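Local coordinates for protein Cif (Cell cycle inhibiting factor) (Escherichia coli, PDB 3EFY) that deamidates a glutamine of the host ubiquitin-like protein NEDD8, probably by papain-like cysteine chemistry, which shuts down cullin-RING ubiquitin ligases and blocks the host cell cycle, at residues 35-40 with 161-166; 47-52 with 70-75; 81-86 with 108-113; 129-134 with 141-146. All blocks are in the same frame, centred on the assembly; numbering follows the deposited sequence.

Interaction 1 (35-40 with 161-166); sequences QTLSLE and FQLFEY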
# COMPACT_ATOMS: atom_id res chain seq x y z
N GLN A 35 -7.23 -3.16 -16.86
CA GLN A 35 -7.70 -4.00 -17.92
C GLN A 35 -8.06 -5.38 -17.40
O GLN A 35 -7.41 -5.90 -16.49
CB GLN A 35 -6.68 -4.14 -19.03
CG GLN A 35 -6.30 -2.80 -19.70
CD GLN A 35 -7.50 -2.12 -20.30
OE1 GLN A 35 -7.89 -1.03 -19.85
NE2 GLN A 35 -8.14 -2.78 -21.25
N THR A 36 -9.08 -5.96 -17.98
CA THR A 36 -9.54 -7.32 -17.60
C THR A 36 -9.49 -8.33 -18.73
O THR A 36 -9.61 -7.98 -19.90
CB THR A 36 -10.92 -7.29 -16.95
OG1 THR A 36 -11.90 -6.85 -17.88
CG2 THR A 36 -10.95 -6.38 -15.69
N LEU A 37 -9.27 -9.58 -18.39
CA LEU A 37 -9.25 -10.68 -19.32
C LEU A 37 -10.41 -11.64 -19.02
O LEU A 37 -10.76 -11.90 -17.85
CB LEU A 37 -7.96 -11.52 -19.17
CG LEU A 37 -6.61 -10.88 -19.54
CD1 LEU A 37 -6.18 -9.83 -18.60
CD2 LEU A 37 -5.58 -12.01 -19.62
N SER A 38 -10.95 -12.19 -20.08
CA SER A 38 -11.86 -13.34 -20.02
C SER A 38 -11.05 -14.59 -19.79
O SER A 38 -9.85 -14.62 -19.96
CB SER A 38 -12.67 -13.49 -21.30
OG SER A 38 -11.79 -13.74 -22.39
N LEU A 39 -11.73 -15.67 -19.45
CA LEU A 39 -11.03 -16.95 -19.35
C LEU A 39 -10.38 -17.36 -20.66
O LEU A 39 -9.24 -17.81 -20.67
CB LEU A 39 -12.01 -18.05 -18.94
CG LEU A 39 -11.39 -19.41 -18.71
CD1 LEU A 39 -10.17 -19.46 -17.73
CD2 LEU A 39 -12.52 -20.36 -18.25
N GLU A 40 -11.06 -17.17 -21.78
CA GLU A 40 -10.47 -17.56 -23.06
C GLU A 40 -9.20 -16.77 -23.32
O GLU A 40 -8.19 -17.33 -23.76
CB GLU A 40 -11.48 -17.37 -24.18
CG GLU A 40 -10.98 -17.29 -25.60
CD GLU A 40 -12.08 -16.71 -26.51
OE1 GLU A 40 -12.01 -15.50 -26.87
OE2 GLU A 40 -13.04 -17.45 -26.79
N PHE A 161 -10.40 -11.77 -14.93
CA PHE A 161 -9.03 -11.82 -14.49
C PHE A 161 -8.32 -10.51 -14.76
O PHE A 161 -8.67 -9.76 -15.68
CB PHE A 161 -8.27 -12.90 -15.24
CG PHE A 161 -8.84 -14.28 -15.05
CD1 PHE A 161 -8.47 -15.02 -13.93
CD2 PHE A 161 -9.70 -14.83 -15.99
CE1 PHE A 161 -8.99 -16.32 -13.76
CE2 PHE A 161 -10.18 -16.11 -15.84
CZ PHE A 161 -9.83 -16.85 -14.71
N GLN A 162 -7.28 -10.24 -13.97
CA GLN A 162 -6.29 -9.19 -14.29
C GLN A 162 -4.92 -9.83 -14.19
O GLN A 162 -4.63 -10.57 -13.22
CB GLN A 162 -6.37 -8.01 -13.35
CG GLN A 162 -7.76 -7.34 -13.37
CD GLN A 162 -7.88 -6.19 -12.41
OE1 GLN A 162 -6.94 -5.86 -11.67
NE2 GLN A 162 -9.04 -5.51 -12.44
N LEU A 163 -4.08 -9.60 -15.21
CA LEU A 163 -2.77 -10.27 -15.29
C LEU A 163 -1.67 -9.22 -15.47
O LEU A 163 -1.74 -8.41 -16.44
CB LEU A 163 -2.75 -11.22 -16.45
CG LEU A 163 -1.50 -12.01 -16.74
CD1 LEU A 163 -1.10 -12.89 -15.53
CD2 LEU A 163 -1.74 -12.86 -18.01
N PHE A 164 -0.69 -9.22 -14.61
CA PHE A 164 0.41 -8.28 -14.66
C PHE A 164 1.76 -8.97 -14.49
O PHE A 164 1.92 -9.86 -13.65
CB PHE A 164 0.31 -7.24 -13.54
CG PHE A 164 -0.82 -6.27 -13.65
CD1 PHE A 164 -2.09 -6.61 -13.22
CD2 PHE A 164 -0.60 -4.97 -14.07
CE1 PHE A 164 -3.13 -5.68 -13.24
CE2 PHE A 164 -1.66 -4.03 -14.08
CZ PHE A 164 -2.93 -4.43 -13.66
N GLU A 165 2.80 -8.50 -15.21
CA GLU A 165 4.16 -8.87 -14.86
C GLU A 165 4.60 -8.17 -13.58
O GLU A 165 4.21 -7.02 -13.34
CB GLU A 165 5.09 -8.49 -16.03
CG GLU A 165 6.52 -8.95 -15.79
CD GLU A 165 7.51 -8.57 -16.90
OE1 GLU A 165 7.06 -8.11 -18.00
OE2 GLU A 165 8.75 -8.76 -16.62
N TYR A 166 5.38 -8.84 -12.73
CA TYR A 166 5.97 -8.18 -11.60
C TYR A 166 7.46 -8.46 -11.50
O TYR A 166 7.93 -9.44 -12.09
CB TYR A 166 5.27 -8.59 -10.30
CG TYR A 166 5.57 -9.98 -9.75
CD1 TYR A 166 6.65 -10.21 -8.88
CD2 TYR A 166 4.77 -11.06 -10.08
CE1 TYR A 166 6.89 -11.43 -8.37
CE2 TYR A 166 5.00 -12.30 -9.56
CZ TYR A 166 6.07 -12.51 -8.69
OH TYR A 166 6.33 -13.75 -8.12
O HOH W 1 -4.99 -7.23 -16.83
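Gln35 reaches strand 159-166 through its backbone: its carbonyl O takes a hydrogen bond from a water that in turn accepts one from Leu163 N, and it also lies 3.5 Å from Gln162 CG. Thr36 follows with two contacts. Its CA approaches Phe161 O at 3.2 Å in a CA-H...O contact, and its methyl CG2 meets the amide end of Gln162, 3.9 Å from NE2. That amide is held from elsewhere, since Gln162 OE1 bonds to the Tyr29 hydroxyl and NE2 to Phe31 O, which suits a polar side chain in a buried position. Leu37 makes the direct backbone pairing, an antiparallel hydrogen-bonded pair with Phe161: Leu37 N donates to Phe161 O at 2.8 Å, and Phe161 N returns a bond to Leu37 O at 2.9 Å. This single bridge sits at the outer side of the five-stranded antiparallel sheet, where strand 159-166 is the outermost strand and pairs on its inner side with strand 54-61. CD2 of Leu37 also meets Leu163 CD2, at 4.2 Å. Ser38 then starts helix 39-47 as its N-cap, with OG accepting from Gln41 N. One residue into the helix, Leu39 has CG anti to the backbone N (chi1 -176°), and its CD1 rests 3.8 Å from CE2 of Phe161, a large aromatic suited to its buried place; the two side chains lie side by side and point the same way. Leu39 CA stands at the edge of the same ring, while Phe120 meets that ring edge-to-face.

Interaction 2 (47-52 with 70-75); sequences SCMPEC and VDIPKG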
# COMPACT_ATOMS: atom_id res chain seq x y z
N SER A 47 -0.73 -19.94 -22.52
CA SER A 47 -0.12 -20.81 -23.54
C SER A 47 1.19 -20.27 -24.07
O SER A 47 2.09 -21.08 -24.45
CB SER A 47 -1.09 -21.07 -24.69
OG SER A 47 -2.21 -21.82 -24.22
N CYS A 48 1.33 -18.94 -24.07
CA CYS A 48 2.54 -18.26 -24.54
C CYS A 48 3.28 -17.45 -23.48
O CYS A 48 4.12 -16.58 -23.79
CB CYS A 48 2.21 -17.40 -25.75
SG CYS A 48 1.10 -16.04 -25.43
N MET A 49 3.04 -17.76 -22.20
CA MET A 49 3.63 -17.00 -21.11
C MET A 49 5.14 -17.18 -21.01
O MET A 49 5.60 -18.31 -20.91
CB MET A 49 3.00 -17.40 -19.77
CG MET A 49 3.54 -16.65 -18.62
SD MET A 49 2.48 -16.88 -17.13
CE MET A 49 1.28 -15.60 -17.46
N PRO A 50 5.88 -16.09 -21.04
CA PRO A 50 7.35 -16.22 -20.91
C PRO A 50 7.76 -16.93 -19.64
O PRO A 50 7.19 -16.69 -18.55
CB PRO A 50 7.81 -14.78 -20.89
CG PRO A 50 6.81 -14.08 -21.71
CD PRO A 50 5.50 -14.70 -21.35
N GLU A 51 8.73 -17.84 -19.75
CA GLU A 51 9.31 -18.55 -18.62
C GLU A 51 10.27 -17.69 -17.80
O GLU A 51 10.48 -17.96 -16.62
CB GLU A 51 10.02 -19.84 -19.11
CG GLU A 51 9.09 -20.78 -19.80
CD GLU A 51 9.77 -22.06 -20.30
OE1 GLU A 51 11.04 -22.16 -20.20
OE2 GLU A 51 8.99 -22.96 -20.69
N CYS A 52 10.86 -16.65 -18.42
CA CYS A 52 11.86 -15.80 -17.83
C CYS A 52 11.24 -14.59 -17.11
O CYS A 52 11.96 -13.69 -16.66
CB CYS A 52 12.79 -15.25 -18.93
SG CYS A 52 12.01 -13.99 -20.02
N VAL A 70 -3.19 -15.55 -7.82
CA VAL A 70 -2.29 -16.64 -8.23
C VAL A 70 -0.99 -15.99 -8.66
O VAL A 70 -0.97 -15.08 -9.51
CB VAL A 70 -2.88 -17.44 -9.32
CG1 VAL A 70 -1.88 -18.57 -9.75
CG2 VAL A 70 -4.21 -18.06 -8.89
N ASP A 71 0.08 -16.38 -7.96
CA ASP A 71 1.44 -15.84 -8.16
C ASP A 71 2.14 -16.92 -9.01
O ASP A 71 2.23 -18.10 -8.58
CB ASP A 71 2.07 -15.62 -6.79
CG ASP A 71 3.54 -15.18 -6.83
OD1 ASP A 71 4.12 -15.08 -7.93
OD2 ASP A 71 4.12 -14.93 -5.73
N ILE A 72 2.66 -16.50 -10.18
CA ILE A 72 3.34 -17.36 -11.13
C ILE A 72 4.82 -16.92 -11.25
O ILE A 72 5.13 -16.06 -12.06
CB ILE A 72 2.65 -17.38 -12.49
CG1 ILE A 72 1.16 -17.73 -12.38
CG2 ILE A 72 3.35 -18.41 -13.44
CD1 ILE A 72 0.37 -17.35 -13.60
N PRO A 73 5.71 -17.52 -10.45
CA PRO A 73 7.11 -17.11 -10.57
C PRO A 73 7.72 -17.51 -11.92
O PRO A 73 7.14 -18.29 -12.68
CB PRO A 73 7.80 -17.87 -9.45
CG PRO A 73 6.69 -18.06 -8.42
CD PRO A 73 5.51 -18.36 -9.24
N LYS A 74 8.91 -16.96 -12.16
CA LYS A 74 9.75 -17.46 -13.26
C LYS A 74 9.83 -18.99 -13.16
O LYS A 74 10.05 -19.56 -12.09
CB LYS A 74 11.15 -16.87 -13.15
CG LYS A 74 11.19 -15.38 -13.35
CD LYS A 74 12.59 -14.82 -13.31
CE LYS A 74 12.57 -13.31 -13.52
NZ LYS A 74 13.94 -12.68 -13.37
N GLY A 75 9.66 -19.66 -14.28
CA GLY A 75 9.78 -21.08 -14.37
C GLY A 75 9.35 -21.67 -15.69
O GLY A 75 8.72 -21.02 -16.52
O HOH W 2 14.87 -13.48 -16.02
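Glu51 and Gly75 bring the two backbones together, their CA atoms 5.0 Å apart, where residues 49-52 and 72-75 run at 58° to each other. One direct hydrogen bond joins them: Gly75 N donates to Glu51 O over 3.0 Å, in the plane of that carbonyl but bent, with 138° at the hydrogen. Lys74 CA adds a longer CA-H...O approach to the same oxygen. The Glu51 side chain also lies close to the backbone here, with Glu51 CB 3.1 Å from Gly75 O. Residues 47-52 connect helix 39-47 to strand 54-61, and residues 73-75 leave the end of strand 66-72. The contact therefore ties the entry to one strand of an antiparallel hairpin to the exit from the other, at the end of the sheet away from the hairpin turn. Arg80 bridges the same two loops, its guanidinium donating to both Pro50 O and Pro73 O. The Lys74 side chain is extended beyond CG and runs past the Cys52 carbonyl, with CE 3.2 Å from Cys52 O. Its ammonium then reaches that oxygen through a water, which accepts from Lys74 NZ at 2.9 Å and donates to Cys52 O, a fitting use of a long charged chain at an exposed site. On the buried side Met49 turns inward. Its CG is anti to the backbone N (chi1 -179°), and further out the soft sulphur SD touches both Ile72 CG2 and CD1, each at 4.1 Å. The carboxylate of Glu51 is engaged by Asn77 N through OE2.

Interaction 3 (81-86 with 108-113); sequences PAFLYQ and LTPILL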
# COMPACT_ATOMS: atom_id res chain seq x y z
N PRO A 81 5.11 -24.12 -11.49
CA PRO A 81 4.54 -23.89 -10.15
C PRO A 81 3.81 -22.54 -10.02
O PRO A 81 4.04 -21.60 -10.78
CB PRO A 81 5.74 -23.91 -9.22
CG PRO A 81 6.92 -24.27 -10.08
CD PRO A 81 6.58 -24.17 -11.48
N ALA A 82 2.92 -22.47 -9.03
CA ALA A 82 2.27 -21.21 -8.69
C ALA A 82 1.98 -21.21 -7.19
O ALA A 82 2.06 -22.26 -6.55
CB ALA A 82 0.99 -21.08 -9.50
N PHE A 83 1.58 -20.05 -6.66
CA PHE A 83 1.17 -19.93 -5.27
C PHE A 83 -0.20 -19.28 -5.28
O PHE A 83 -0.47 -18.42 -6.12
CB PHE A 83 2.16 -19.13 -4.49
CG PHE A 83 3.54 -19.78 -4.41
CD1 PHE A 83 3.87 -20.57 -3.33
CD2 PHE A 83 4.47 -19.58 -5.41
CE1 PHE A 83 5.12 -21.18 -3.25
CE2 PHE A 83 5.74 -20.20 -5.34
CZ PHE A 83 6.04 -20.99 -4.25
N LEU A 84 -1.03 -19.64 -4.34
CA LEU A 84 -2.38 -19.04 -4.20
C LEU A 84 -2.46 -18.29 -2.87
O LEU A 84 -2.15 -18.84 -1.82
CB LEU A 84 -3.43 -20.13 -4.22
CG LEU A 84 -4.89 -19.65 -4.48
CD1 LEU A 84 -5.65 -20.70 -5.36
CD2 LEU A 84 -5.43 -19.47 -3.17
N TYR A 85 -2.91 -17.03 -2.92
CA TYR A 85 -3.06 -16.18 -1.77
C TYR A 85 -4.54 -15.73 -1.69
O TYR A 85 -5.14 -15.36 -2.69
CB TYR A 85 -2.18 -14.91 -1.79
CG TYR A 85 -0.74 -15.17 -2.23
CD1 TYR A 85 -0.02 -16.21 -1.70
CD2 TYR A 85 -0.15 -14.37 -3.21
CE1 TYR A 85 1.32 -16.44 -2.11
CE2 TYR A 85 1.15 -14.60 -3.61
CZ TYR A 85 1.86 -15.65 -3.08
OH TYR A 85 3.17 -15.92 -3.51
N GLN A 86 -5.11 -15.71 -0.49
CA GLN A 86 -6.53 -15.40 -0.33
C GLN A 86 -6.86 -15.09 1.13
O GLN A 86 -6.12 -15.49 2.04
CB GLN A 86 -7.40 -16.58 -0.78
CG GLN A 86 -7.09 -17.92 -0.02
CD GLN A 86 -8.12 -19.00 -0.17
OE1 GLN A 86 -9.27 -18.79 -0.61
NE2 GLN A 86 -7.72 -20.20 0.23
N LEU A 108 2.31 -21.47 1.76
CA LEU A 108 3.73 -21.52 1.40
C LEU A 108 4.15 -22.75 0.62
O LEU A 108 5.25 -22.79 0.06
CB LEU A 108 4.65 -21.26 2.60
CG LEU A 108 4.63 -19.79 3.03
CD1 LEU A 108 5.63 -19.58 4.09
CD2 LEU A 108 4.86 -18.80 1.89
N THR A 109 3.24 -23.70 0.49
CA THR A 109 3.47 -24.83 -0.42
C THR A 109 3.02 -24.49 -1.83
O THR A 109 1.84 -24.17 -2.04
CB THR A 109 2.73 -26.04 0.11
OG1 THR A 109 3.33 -26.38 1.39
CG2 THR A 109 2.90 -27.27 -0.80
N PRO A 110 3.91 -24.60 -2.82
CA PRO A 110 3.48 -24.36 -4.19
C PRO A 110 2.48 -25.38 -4.71
O PRO A 110 2.44 -26.57 -4.26
CB PRO A 110 4.76 -24.45 -5.00
CG PRO A 110 5.61 -25.33 -4.25
CD PRO A 110 5.31 -25.06 -2.80
N ILE A 111 1.65 -24.91 -5.63
CA ILE A 111 0.71 -25.73 -6.35
C ILE A 111 1.13 -25.77 -7.81
O ILE A 111 2.14 -25.16 -8.15
CB ILE A 111 -0.75 -25.25 -6.20
CG1 ILE A 111 -0.91 -23.86 -6.83
CG2 ILE A 111 -1.14 -25.29 -4.70
CD1 ILE A 111 -2.38 -23.39 -6.95
N LEU A 112 0.43 -26.55 -8.62
CA LEU A 112 0.66 -26.57 -10.07
C LEU A 112 -0.30 -25.58 -10.71
O LEU A 112 -1.52 -25.61 -10.49
CB LEU A 112 0.43 -27.94 -10.68
CG LEU A 112 1.42 -29.04 -10.25
CD1 LEU A 112 1.03 -30.40 -10.89
CD2 LEU A 112 2.84 -28.64 -10.61
N LEU A 113 0.25 -24.69 -11.52
CA LEU A 113 -0.58 -23.80 -12.30
C LEU A 113 -1.62 -24.55 -13.10
O LEU A 113 -2.76 -24.13 -13.19
CB LEU A 113 0.31 -22.93 -13.20
CG LEU A 113 -0.40 -21.92 -14.10
CD1 LEU A 113 -1.24 -20.92 -13.27
CD2 LEU A 113 0.63 -21.13 -14.91
O HOH W 3 0.39 -21.73 -2.57
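The Phe83 ring receives Pro110 over one face: Pro110 CB lies 4.1 Å from the ring centroid and 29° off its normal, an off-centre CH-pi contact above CE1 and CZ. At the ring's edge, in its plane, stands Leu108 O, 3.7 Å from Phe83 CE1, where the slightly positive rim of an aromatic suits a carbonyl oxygen. Phe83 and Pro110 lie side by side and point the same way; both are rigid and apolar, so the proline ring can lie against the aromatic face. Strand 111-112 is the outermost strand of the antiparallel sheet in this chain, paired to strand 81-85. Ala82 and Ile111 make the hydrogen-bonded pair: Ile111 N donates to Ala82 O at 2.8 Å, nearly in line with the C=O bond, whereas Ala82 N reaches Ile111 O from 41° out of the carbonyl plane. Pro81 pairs with Leu112 in the adjoining non-hydrogen-bonded position. Ala82 and Ile111 send their side chains to the same face of the sheet. There Ala82 CB, a small methyl, lies 4.2 Å from Leu113 CB, with Val70 of the neighbouring strand also against it. Ile111 has CG1 between its backbone N and carbonyl carbon (chi1 64°), 3.4 Å from Ala82 O. Further along, Leu84 and Gln86 lead to the catalytic centre. Gln86, probably an active-site residue, lies just past the pairing, its OE1 hydrogen-bonded to His66 NE2. Beyond the bridges a water links the two backbones, accepting from Leu84 N at 3.1 Å and donating to Thr109 O.

Interaction 4 (129-134 with 141-146); sequences DLEQIA and GNVKML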
# COMPACT_ATOMS: atom_id res chain seq x y z
N ASP A 129 -16.54 -29.78 -8.66
CA ASP A 129 -15.86 -30.90 -8.10
C ASP A 129 -15.48 -30.44 -6.69
O ASP A 129 -14.54 -29.69 -6.53
CB ASP A 129 -14.65 -31.20 -8.98
CG ASP A 129 -13.80 -32.33 -8.47
OD1 ASP A 129 -13.92 -32.71 -7.28
OD2 ASP A 129 -12.97 -32.83 -9.27
N LEU A 130 -16.22 -30.88 -5.68
CA LEU A 130 -15.98 -30.38 -4.33
C LEU A 130 -14.62 -30.77 -3.77
O LEU A 130 -14.01 -30.01 -3.00
CB LEU A 130 -17.08 -30.81 -3.36
CG LEU A 130 -18.43 -30.11 -3.41
CD1 LEU A 130 -19.35 -30.76 -2.37
CD2 LEU A 130 -18.32 -28.58 -3.17
N GLU A 131 -14.10 -31.95 -4.16
CA GLU A 131 -12.79 -32.32 -3.72
C GLU A 131 -11.76 -31.37 -4.32
O GLU A 131 -10.83 -30.98 -3.63
CB GLU A 131 -12.44 -33.78 -4.06
CG GLU A 131 -13.33 -34.81 -3.35
CD GLU A 131 -13.04 -35.01 -1.86
OE1 GLU A 131 -12.12 -34.35 -1.30
OE2 GLU A 131 -13.74 -35.84 -1.23
N GLN A 132 -11.98 -31.01 -5.58
CA GLN A 132 -11.08 -30.08 -6.32
C GLN A 132 -11.06 -28.71 -5.59
O GLN A 132 -10.02 -28.15 -5.31
CB GLN A 132 -11.58 -29.95 -7.73
CG GLN A 132 -10.85 -28.97 -8.58
CD GLN A 132 -11.31 -28.97 -10.01
OE1 GLN A 132 -12.51 -28.82 -10.33
NE2 GLN A 132 -10.35 -29.13 -10.91
N ILE A 133 -12.24 -28.23 -5.23
CA ILE A 133 -12.38 -26.92 -4.54
C ILE A 133 -11.74 -26.96 -3.16
O ILE A 133 -10.99 -26.08 -2.77
CB ILE A 133 -13.87 -26.48 -4.46
CG1 ILE A 133 -14.44 -26.22 -5.83
CG2 ILE A 133 -14.06 -25.23 -3.55
CD1 ILE A 133 -15.95 -26.04 -5.82
N ALA A 134 -12.00 -28.02 -2.39
CA ALA A 134 -11.35 -28.13 -1.08
C ALA A 134 -9.86 -28.22 -1.14
O ALA A 134 -9.16 -27.61 -0.32
CB ALA A 134 -11.89 -29.34 -0.31
N GLY A 141 -8.09 -28.75 3.44
CA GLY A 141 -8.57 -29.57 2.36
C GLY A 141 -9.82 -30.36 2.65
O GLY A 141 -10.01 -31.46 2.11
N ASN A 142 -10.69 -29.80 3.49
CA ASN A 142 -11.82 -30.55 4.04
C ASN A 142 -13.12 -30.27 3.30
O ASN A 142 -13.72 -29.20 3.44
CB ASN A 142 -11.94 -30.23 5.53
CG ASN A 142 -13.00 -31.11 6.23
OD1 ASN A 142 -13.74 -31.83 5.57
ND2 ASN A 142 -13.05 -31.04 7.55
N VAL A 143 -13.56 -31.24 2.49
CA VAL A 143 -14.74 -31.09 1.68
C VAL A 143 -16.02 -30.87 2.54
O VAL A 143 -16.94 -30.18 2.11
CB VAL A 143 -14.90 -32.28 0.70
CG1 VAL A 143 -15.23 -33.56 1.47
CG2 VAL A 143 -16.00 -32.02 -0.30
N LYS A 144 -16.03 -31.41 3.75
CA LYS A 144 -17.20 -31.25 4.63
C LYS A 144 -17.40 -29.82 5.09
O LYS A 144 -18.49 -29.50 5.58
CB LYS A 144 -17.11 -32.15 5.86
CG LYS A 144 -17.07 -33.62 5.49
CD LYS A 144 -17.10 -34.48 6.71
CE LYS A 144 -17.08 -35.96 6.32
NZ LYS A 144 -16.76 -36.80 7.53
N MET A 145 -16.39 -28.97 4.96
CA MET A 145 -16.55 -27.56 5.35
C MET A 145 -17.14 -26.68 4.25
O MET A 145 -17.44 -25.51 4.51
CB MET A 145 -15.23 -26.96 5.82
CG MET A 145 -14.61 -27.58 7.04
SD MET A 145 -15.71 -27.19 8.42
CE MET A 145 -16.46 -28.79 8.62
N LEU A 146 -17.29 -27.21 3.04
CA LEU A 146 -17.81 -26.44 1.93
C LEU A 146 -19.31 -26.49 1.91
O LEU A 146 -19.93 -27.41 2.46
CB LEU A 146 -17.32 -26.98 0.61
CG LEU A 146 -15.80 -26.99 0.48
CD1 LEU A 146 -15.48 -27.59 -0.91
CD2 LEU A 146 -15.14 -25.60 0.63
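A helix folded against the turn that follows it is the unit here: Leu130 and Ala134 of helix 130-137 face Val143 and Leu146 of the chain that doubles back, with a short 3-10 turn at 143-145. Leu130 CB and Val143 CG2 are only 3.5 Å apart, tighter than usual for two carbons, and the two side chains cross at about a right angle. Leu146 inserts its CD1 between several helix groups, 3.5 Å from Leu130 O, 3.8 Å from Leu130 CD2 and 3.8 Å from Ile133 CG2, and it also touches Ala134 CB. The side chains of Leu146 and Leu130 slide past each other in opposite directions. Ala134 is small enough to let the returning backbone come close, and its O receives a straight CA-H...O contact from Gly141 CA at 3.4 Å. Gly141 has positive phi, a conformation that favours glycine. Side chains fix the backbone locally: Asp129 OD1 caps the helix, accepting from Gln132 N, and Asn142 OD1 accepts from Lys144 N in an Asx turn. Glu131 bends at chi2 (-74°), which leaves its carboxylate beside Val143, OE2 lying 3.8 Å from CG1. Ile133 also packs on Leu64 and Tyr119, which ties the helix to the body of the domain; the Ile133 side chain is about 8 Å from that of His66, probably catalytic. The two segments are joined by aliphatic packing and one CA-H...O contact, whereas the conventional hydrogen bonds within each fix its own local shape, so their mutual fit depends chiefly on complementary apolar surfaces.

Overall arrangement
Interactions 1, 2 and 3 all reach the five-stranded sheet: interactions 1 and 3 lie at its two outermost strands, and interaction 2 joins loops at the ends of inner ones. Interaction 2 links interactions 1 and 3, because Asp71 bonds to Tyr166 and Tyr85. Interaction 4 stands apart, farthest from the chain's centre; interaction 3 is nearest. Each sets buried partners (Phe161 and Gln162; Met49 and Ile72; Ala82 and Leu84; Ile133 and Ala134) beside an exposed rim. Paired backbone bonds mark interactions 1 and 3, a single bond and a water-bridged lysine the more exposed interaction 2, and aliphatic contacts interaction 4. Interaction 3 alone includes a probable active-site residue, Gln86.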